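Local structure of PHOX (Pseudomonas fluorescens, 4A9V) at residues A[210-215]-A[368-373]; A[544-549]-A[573-578]. The protein is an alkaline phosphatase of the PhoX family, a beta-propeller enzyme that hydrolyses phosphate monoesters with a complex iron-calcium cofactor. One frame throughout, in Å; residues are numbered along the deposited sequence. Where two conformers were deposited one is given.

Interaction 1 of 2, residues A[210-215]-A[368-373]; sequences DPAQKR and LIHARL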
ATOM      1  N   ASP A 210      25.468  -0.399  10.085  1.00 11.77           N
ATOM      2  CA  ASP A 210      26.282  -0.178   8.904  1.00 11.48           C
ATOM      3  C   ASP A 210      25.524   0.712   7.910  1.00 10.35           C
ATOM      4  O   ASP A 210      24.373   1.085   8.146  1.00 11.00           O
ATOM      5  CB  ASP A 210      26.691  -1.525   8.274  1.00 12.52           C
ATOM      6  CG  ASP A 210      25.512  -2.306   7.703  1.00 13.18           C
ATOM      7  OD1 ASP A 210      24.636  -1.688   7.073  1.00 14.81           O
ATOM      8  OD2 ASP A 210      25.569  -3.557   7.705  1.00 17.70           O
ATOM      9  N   PRO A 211      26.204   1.155   6.846  1.00 11.51           N
ATOM     10  CA  PRO A 211      25.574   2.148   5.990  1.00 12.15           C
ATOM     11  C   PRO A 211      24.264   1.672   5.357  1.00 10.25           C
ATOM     12  O   PRO A 211      23.347   2.466   5.182  1.00 11.24           O
ATOM     13  CB  PRO A 211      26.644   2.420   4.934  1.00 14.93           C
ATOM     14  CG  PRO A 211      27.930   2.191   5.660  1.00 16.32           C
ATOM     15  CD  PRO A 211      27.659   1.063   6.613  1.00 14.34           C
ATOM     16  N   ALA A 212      24.167   0.393   5.017  1.00 11.55           N
ATOM     17  CA  ALA A 212      22.948  -0.116   4.397  1.00 11.17           C
ATOM     18  C   ALA A 212      21.811  -0.179   5.418  1.00 10.76           C
ATOM     19  O   ALA A 212      20.653   0.105   5.095  1.00 11.96           O
ATOM     20  CB  ALA A 212      23.186  -1.487   3.780  1.00 14.04           C
ATOM     21  N   GLN A 213      22.143  -0.539   6.651  1.00 10.08           N
ATOM     22  CA  GLN A 213      21.163  -0.532   7.720  1.00 10.70           C
ATOM     23  C   GLN A 213      20.662   0.879   8.015  1.00  9.24           C
ATOM     24  O   GLN A 213      19.460   1.110   8.124  1.00 10.65           O
ATOM     25  CB  GLN A 213      21.753  -1.182   8.967  1.00  9.85           C
ATOM     26  CG  GLN A 213      22.017  -2.667   8.786  1.00 10.72           C
ATOM     27  CD  GLN A 213      22.879  -3.265   9.875  1.00 11.73           C
ATOM     28  OE1 GLN A 213      23.662  -2.571  10.528  1.00 12.50           O
ATOM     29  NE2 GLN A 213      22.809  -4.578  10.013  1.00 13.64           N
ATOM     30  N   LYS A 214      21.567   1.848   7.996  1.00  9.13           N
ATOM     31  CA  LYS A 214      21.190   3.236   8.219  1.00  9.68           C
ATOM     32  C   LYS A 214      20.304   3.778   7.099  1.00  8.88           C
ATOM     33  O   LYS A 214      19.342   4.491   7.364  1.00 10.02           O
ATOM     34  CB  LYS A 214      22.436   4.104   8.388  1.00 10.01           C
ATOM     35  CG  LYS A 214      23.116   3.892   9.725  1.00 11.76           C
ATOM     36  CD  LYS A 214      24.305   4.805   9.915  1.00 14.59           C
ATOM     37  CE  LYS A 214      24.868   4.645  11.311  1.00 14.75           C
ATOM     38  NZ  LYS A 214      26.093   5.456  11.489  1.00 20.45           N
ATOM     39  N   ARG A 215      20.594   3.409   5.855  1.00  8.44           N
ATOM     40  CA  ARG A 215      19.812   3.910   4.730  1.00  8.97           C
ATOM     41  C   ARG A 215      18.365   3.417   4.801  1.00  8.57           C
ATOM     42  O   ARG A 215      17.452   4.084   4.308  1.00  9.21           O
ATOM     43  CB  ARG A 215      20.467   3.512   3.399  1.00  8.80           C
ATOM     44  CG  ARG A 215      19.643   3.828   2.160  1.00  8.72           C
ATOM     45  CD  ARG A 215      19.365   5.318   1.977  1.00  9.35           C
ATOM     46  NE  ARG A 215      18.604   5.591   0.755  1.00  8.76           N
ATOM     47  CZ  ARG A 215      19.138   5.655  -0.461  1.00  8.80           C
ATOM     48  NH1 ARG A 215      20.452   5.564  -0.614  1.00  9.23           N
ATOM     49  NH2 ARG A 215      18.367   5.859  -1.516  1.00  9.69           N
ATOM     50  N   LEU A 368      19.794  -6.289  -5.043  1.00  8.23           N
ATOM     51  CA  LEU A 368      18.371  -6.375  -4.721  1.00  7.91           C
ATOM     52  C   LEU A 368      18.100  -6.116  -3.235  1.00  7.39           C
ATOM     53  O   LEU A 368      17.191  -5.362  -2.882  1.00  7.47           O
ATOM     54  CB  LEU A 368      17.834  -7.745  -5.134  1.00  7.78           C
ATOM     55  CG  LEU A 368      17.893  -8.014  -6.640  1.00  9.16           C
ATOM     56  CD1 LEU A 368      17.669  -9.492  -6.910  1.00 10.89           C
ATOM     57  CD2 LEU A 368      16.894  -7.150  -7.385  1.00 10.00           C
ATOM     58  N   ILE A 369      18.911  -6.705  -2.363  1.00  7.58           N
ATOM     59  CA  ILE A 369      18.761  -6.514  -0.924  1.00  7.68           C
ATOM     60  C   ILE A 369      18.969  -5.038  -0.570  1.00  7.79           C
ATOM     61  O   ILE A 369      18.309  -4.502   0.320  1.00  8.10           O
ATOM     62  CB  ILE A 369      19.737  -7.430  -0.155  1.00  7.94           C
ATOM     63  CG1 ILE A 369      19.420  -8.906  -0.422  1.00  8.87           C
ATOM     64  CG2 ILE A 369      19.693  -7.141   1.338  1.00  8.65           C
ATOM     65  CD1 ILE A 369      20.534  -9.854  -0.030  1.00  9.71           C
ATOM     66  N   HIS A 370      19.891  -4.396  -1.283  1.00  7.58           N
ATOM     67  CA  HIS A 370      20.226  -2.992  -1.072  1.00  8.09           C
ATOM     68  C   HIS A 370      19.839  -2.155  -2.263  1.00  7.63           C
ATOM     69  O   HIS A 370      20.554  -1.232  -2.660  1.00  8.55           O
ATOM     70  CB  HIS A 370      21.712  -2.861  -0.768  1.00  8.86           C
ATOM     71  CG  HIS A 370      22.109  -3.540   0.508  1.00  9.51           C
ATOM     72  ND1 HIS A 370      23.353  -4.003   0.736  1.00 13.01           N
ATOM     73  CD2 HIS A 370      21.378  -3.791   1.664  1.00 10.94           C
ATOM     74  CE1 HIS A 370      23.408  -4.538   1.971  1.00 14.81           C
ATOM     75  NE2 HIS A 370      22.196  -4.415   2.532  1.00 12.45           N
ATOM     76  N   ALA A 371      18.622  -2.366  -2.754  1.00  7.43           N
ATOM     77  CA  ALA A 371      18.148  -1.676  -3.944  1.00  7.69           C
ATOM     78  C   ALA A 371      18.199  -0.155  -3.795  1.00  7.46           C
ATOM     79  O   ALA A 371      18.485   0.543  -4.762  1.00  8.27           O
ATOM     80  CB  ALA A 371      16.748  -2.134  -4.288  1.00  7.87           C
ATOM     81  N   ARG A 372      17.911   0.368  -2.602  1.00  7.08           N
ATOM     82  CA  ARG A 372      17.963   1.813  -2.403  1.00  7.40           C
ATOM     83  C   ARG A 372      19.354   2.345  -2.738  1.00  7.51           C
ATOM     84  O   ARG A 372      19.493   3.421  -3.323  1.00  8.28           O
ATOM     85  CB  ARG A 372      17.624   2.170  -0.955  1.00  7.54           C
ATOM     86  CG  ARG A 372      16.147   2.095  -0.609  1.00  7.96           C
ATOM     87  CD  ARG A 372      15.892   2.600   0.800  1.00  7.93           C
ATOM     88  NE  ARG A 372      14.475   2.776   1.049  1.00  7.13           N
ATOM     89  CZ  ARG A 372      13.971   3.321   2.144  1.00  7.10           C
ATOM     90  NH1 ARG A 372      14.756   3.656   3.163  1.00  7.96           N
ATOM     91  NH2 ARG A 372      12.675   3.565   2.200  1.00  7.26           N
ATOM     92  N   LEU A 373      20.381   1.662  -2.245  1.00  7.88           N
ATOM     93  CA  LEU A 373      21.756   2.091  -2.455  0.50  8.24           C
ATOM     94  C   LEU A 373      22.131   1.996  -3.924  1.00  8.57           C
ATOM     95  O   LEU A 373      22.826   2.853  -4.446  1.00  9.73           O
ATOM     96  CB  LEU A 373      22.716   1.253  -1.611  0.50  9.31           C
ATOM     97  CG  LEU A 373      22.632   1.530  -0.113  0.50 12.22           C
ATOM     98  CD1 LEU A 373      23.595   0.618   0.631  0.50 16.27           C
ATOM     99  CD2 LEU A 373      22.955   2.984   0.192  0.50 16.82           C
TER
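Helix 211-215, begun by Asp210, lies beside the break between two helices at His370, with the CA atoms of Ala212 and His370 6.8 Å apart and those of Arg215 and Arg372 7.7 Å apart. The first helix opens with a capping box. Asp210 OD1 accepts from Gln213 N, and Gln213 OE1 accepts from Asp210 N at 2.9 Å. Ala212 makes an apolar touch. Its CB sits over one face of the His370 ring, 3.5 Å from the ring centroid and shifted toward NE2, a CH-pi contact. Leu373 CD1 meets the same methyl at 3.8 Å.

The side chains of Arg215 and Arg372 cross obliquely, the planes of their guanidinium groups 30° apart. Arg215 has CG anti to the backbone N (chi1 172°), and its chain bends at chi2. This lays one guanidinium face over Arg372 CB, while NH1 lies 3.7 Å from Leu373 CD2. Arg372 is extended from CG to NE. Its NH1 gives a bent hydrogen bond of 3.0 Å (135°) to Arg215 O. The donor meets a lone pair in the carbonyl plane, and the carbonyl lies close to the guanidinium plane.

Both guanidiniums have acidic partners, which probably offset their charge: Glu296 forms a salt bridge with Arg215, and Asp291 and Glu293 with Arg372. Tyr216 adds a cation-pi contact to Arg372, and its OH is hydrogen-bonded to Arg372 N. This is helix-to-helix packing at the surface of the PhoX propeller. It combines an arginine-to-carbonyl bond with packing of Ala212 and Leu373 beside a capped helix start, and the Arg372 side chain is about 10 Å from the mu-oxo-diiron.

Interaction 2 of 2, residues A[544-549]-A[573-578]; sequences TLFVGI and VMAITR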
ATOM      1  N   THR A 544     -20.582  -2.764  -6.581  1.00  8.06           N
ATOM      2  CA  THR A 544     -20.099  -2.629  -5.216  1.00  8.14           C
ATOM      3  C   THR A 544     -18.651  -2.168  -5.237  1.00  7.66           C
ATOM      4  O   THR A 544     -17.816  -2.723  -5.947  1.00  8.38           O
ATOM      5  CB  THR A 544     -20.204  -3.951  -4.424  1.00  8.82           C
ATOM      6  OG1 THR A 544     -21.557  -4.414  -4.446  1.00 10.90           O
ATOM      7  CG2 THR A 544     -19.774  -3.759  -2.983  1.00  9.67           C
ATOM      8  N   LEU A 545     -18.386  -1.104  -4.489  1.00  7.35           N
ATOM      9  CA  LEU A 545     -17.038  -0.606  -4.264  1.00  7.17           C
ATOM     10  C   LEU A 545     -16.675  -0.920  -2.823  1.00  6.98           C
ATOM     11  O   LEU A 545     -17.385  -0.510  -1.903  1.00  8.14           O
ATOM     12  CB  LEU A 545     -16.999   0.914  -4.528  1.00  8.08           C
ATOM     13  CG  LEU A 545     -15.638   1.636  -4.507  1.00  8.47           C
ATOM     14  CD1 LEU A 545     -15.777   3.048  -5.066  1.00  8.93           C
ATOM     15  CD2 LEU A 545     -15.040   1.694  -3.112  1.00  9.35           C
ATOM     16  N   PHE A 546     -15.644  -1.740  -2.634  1.00  6.92           N
ATOM     17  CA  PHE A 546     -15.143  -2.064  -1.303  1.00  6.76           C
ATOM     18  C   PHE A 546     -14.000  -1.114  -0.954  1.00  6.61           C
ATOM     19  O   PHE A 546     -13.104  -0.897  -1.770  1.00  6.96           O
ATOM     20  CB  PHE A 546     -14.641  -3.512  -1.263  1.00  7.30           C
ATOM     21  CG  PHE A 546     -15.689  -4.528  -1.627  1.00  7.76           C
ATOM     22  CD1 PHE A 546     -16.572  -4.997  -0.671  1.00  9.06           C
ATOM     23  CD2 PHE A 546     -15.775  -5.042  -2.917  1.00  8.29           C
ATOM     24  CE1 PHE A 546     -17.504  -5.969  -0.984  1.00  9.56           C
ATOM     25  CE2 PHE A 546     -16.708  -6.012  -3.230  1.00  9.33           C
ATOM     26  CZ  PHE A 546     -17.582  -6.466  -2.268  1.00  9.78           C
ATOM     27  N   VAL A 547     -14.051  -0.525   0.238  1.00  6.67           N
ATOM     28  CA  VAL A 547     -13.052   0.457   0.640  1.00  6.76           C
ATOM     29  C   VAL A 547     -12.741   0.266   2.122  1.00  6.60           C
ATOM     30  O   VAL A 547     -13.626  -0.050   2.917  1.00  7.91           O
ATOM     31  CB  VAL A 547     -13.523   1.903   0.338  1.00  6.81           C
ATOM     32  CG1 VAL A 547     -14.799   2.246   1.093  1.00  9.15           C
ATOM     33  CG2 VAL A 547     -12.423   2.908   0.648  1.00  7.87           C
ATOM     34  N   GLY A 548     -11.478   0.433   2.487  1.00  6.24           N
ATOM     35  CA  GLY A 548     -11.055   0.281   3.869  1.00  6.74           C
ATOM     36  C   GLY A 548     -11.084   1.569   4.672  1.00  6.70           C
ATOM     37  O   GLY A 548     -10.739   2.657   4.186  1.00  7.43           O
ATOM     38  N   ILE A 549     -11.455   1.407   5.938  1.00  6.63           N
ATOM     39  CA  ILE A 549     -11.356   2.446   6.941  1.00  7.10           C
ATOM     40  C   ILE A 549     -10.367   1.951   7.989  1.00  6.48           C
ATOM     41  O   ILE A 549     -10.632   0.990   8.711  1.00  6.97           O
ATOM     42  CB  ILE A 549     -12.731   2.697   7.593  1.00  7.57           C
ATOM     43  CG1 ILE A 549     -13.764   3.146   6.548  1.00  9.17           C
ATOM     44  CG2 ILE A 549     -12.604   3.703   8.725  1.00  8.52           C
ATOM     45  CD1 ILE A 549     -13.399   4.397   5.774  1.00  8.88           C
ATOM     46  N   VAL A 573     -13.567  -3.062   6.530  1.00  6.68           N
ATOM     47  CA  VAL A 573     -13.802  -2.969   5.106  1.00  6.80           C
ATOM     48  C   VAL A 573     -15.281  -2.696   4.907  1.00  6.74           C
ATOM     49  O   VAL A 573     -16.136  -3.410   5.452  1.00  7.63           O
ATOM     50  CB  VAL A 573     -13.386  -4.274   4.391  1.00  7.22           C
ATOM     51  CG1 VAL A 573     -13.687  -4.203   2.903  1.00  8.44           C
ATOM     52  CG2 VAL A 573     -11.911  -4.560   4.621  1.00  8.29           C
ATOM     53  N   MET A 574     -15.573  -1.654   4.136  1.00  7.33           N
ATOM     54  CA  MET A 574     -16.936  -1.230   3.849  1.00  7.97           C
ATOM     55  C   MET A 574     -17.319  -1.637   2.437  1.00  7.53           C
ATOM     56  O   MET A 574     -16.489  -1.621   1.535  1.00  9.21           O
ATOM     57  CB  MET A 574     -17.056   0.293   3.968  1.00  8.95           C
ATOM     58  CG  MET A 574     -16.500   0.867   5.259  1.00  9.85           C
ATOM     59  SD  MET A 574     -17.286   0.216   6.747  1.00 11.25           S
ATOM     60  CE  MET A 574     -18.960   0.820   6.549  1.00 13.01           C
ATOM     61  N   ALA A 575     -18.601  -1.930   2.256  1.00  7.56           N
ATOM     62  CA  ALA A 575     -19.199  -2.119   0.943  1.00  8.17           C
ATOM     63  C   ALA A 575     -20.087  -0.925   0.611  1.00  7.92           C
ATOM     64  O   ALA A 575     -21.010  -0.605   1.366  1.00  9.43           O
ATOM     65  CB  ALA A 575     -20.024  -3.398   0.925  1.00  9.07           C
ATOM     66  N   ILE A 576     -19.753  -0.226  -0.469  1.00  8.48           N
ATOM     67  CA  ILE A 576     -20.489   0.943  -0.923  1.00  8.00           C
ATOM     68  C   ILE A 576     -21.298   0.561  -2.160  1.00  8.45           C
ATOM     69  O   ILE A 576     -20.761  -0.004  -3.115  1.00  8.40           O
ATOM     70  CB  ILE A 576     -19.526   2.087  -1.305  1.00  8.39           C
ATOM     71  CG1 ILE A 576     -18.485   2.355  -0.207  1.00 11.26           C
ATOM     72  CG2 ILE A 576     -20.305   3.327  -1.711  1.00 10.56           C
ATOM     73  CD1 ILE A 576     -19.037   2.674   1.159  1.00 13.76           C
ATOM     74  N   THR A 577     -22.592   0.868  -2.127  1.00  9.16           N
ATOM     75  CA  THR A 577     -23.495   0.540  -3.221  1.00  9.31           C
ATOM     76  C   THR A 577     -24.424   1.724  -3.495  1.00  9.63           C
ATOM     77  O   THR A 577     -24.571   2.627  -2.671  1.00 10.18           O
ATOM     78  CB  THR A 577     -24.338  -0.706  -2.889  1.00 10.18           C
ATOM     79  OG1 THR A 577     -25.029  -0.496  -1.652  1.00 11.46           O
ATOM     80  CG2 THR A 577     -23.465  -1.953  -2.783  1.00 11.21           C
ATOM     81  N   ARG A 578     -25.093   1.677  -4.644  1.00 10.65           N
ATOM     82  CA  ARG A 578     -26.211   2.569  -4.938  1.00 11.40           C
ATOM     83  C   ARG A 578     -27.531   1.936  -4.515  1.00 12.35           C
ATOM     84  O   ARG A 578     -27.794   0.767  -4.798  1.00 13.51           O
ATOM     85  CB  ARG A 578     -26.247   2.905  -6.436  1.00 11.37           C
ATOM     86  CG  ARG A 578     -25.199   3.928  -6.847  1.00 11.90           C
ATOM     87  CD  ARG A 578     -24.951   3.945  -8.346  1.00 11.68           C
ATOM     88  NE  ARG A 578     -26.166   4.178  -9.112  1.00 13.82           N
ATOM     89  CZ  ARG A 578     -26.195   4.559 -10.386  1.00 14.78           C
ATOM     90  NH1 ARG A 578     -25.071   4.750 -11.059  1.00 16.51           N
ATOM     91  NH2 ARG A 578     -27.358   4.716 -11.000  1.00 16.04           N
TER
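Val547 O is gripped by one strand-to-strand hydrogen bond, from Met574 N at 2.8 Å and nearly straight (172°). Val547 N in turn gives one to Met574 O. Leu545 and Ile576 are joined by a matching pair of hydrogen bonds, with Ile576 N to Leu545 O also 2.8 Å. These are the hydrogen-bonded pairs of two antiparallel strands. Between them, Phe546 faces Ala575 in a non-hydrogen-bonded pair, where Phe546 CA comes 3.2 Å from Met574 O in a CA-H...O contact.

Side chains alternate between the two faces. On one, Val547 has CG1 in the crowded position between N and the carbonyl carbon (chi1 61°), and this methyl meets Ile576 CG1 at 3.9 Å and Met574 CB. Met574 is bent at chi2 and chi3. Its side chain crosses that of Ile549 obliquely, with CG 3.8 Å from Ile549 CG1. On the other face, Ala575 CB is 3.9 Å from Thr544 CG2. It also touches Phe546 CE1. Thr544 CG2 also sits over a face of the Phe546 ring.

Both strands are inner members of a four-stranded antiparallel sheet, consistent with a propeller blade. Strand 532-538 flanks 544-550, and strand 30-37 flanks 572-578, where Lys31 NZ is hydrogen-bonded to Thr577 OG1. Phe546 and Val573 pack on strand 68-76 of another sheet, while Leu545 and Val547 touch side chains of 532-538.

Interactions 1 and 2 do not touch. Their centres are 38 Å apart, their nearest atoms about 24 Å, and they lie on opposite sides of the chain's centre. Both segments of interaction 1 precede those of interaction 2 in the sequence. Each contact lies near a metal-binding residue, but not the same one. In interaction 1 the Arg372 side chain is about 10 Å from that of Glu273, which binds calcium and lines the diiron pocket. In interaction 2 the Ile549 side chain is about 8 Å from that of Glu532, which binds lithium here and calcium in a structure of this protein. One contact is helical surface packing, the other buried sheet pairing; neither contributes an annotated metal ligand.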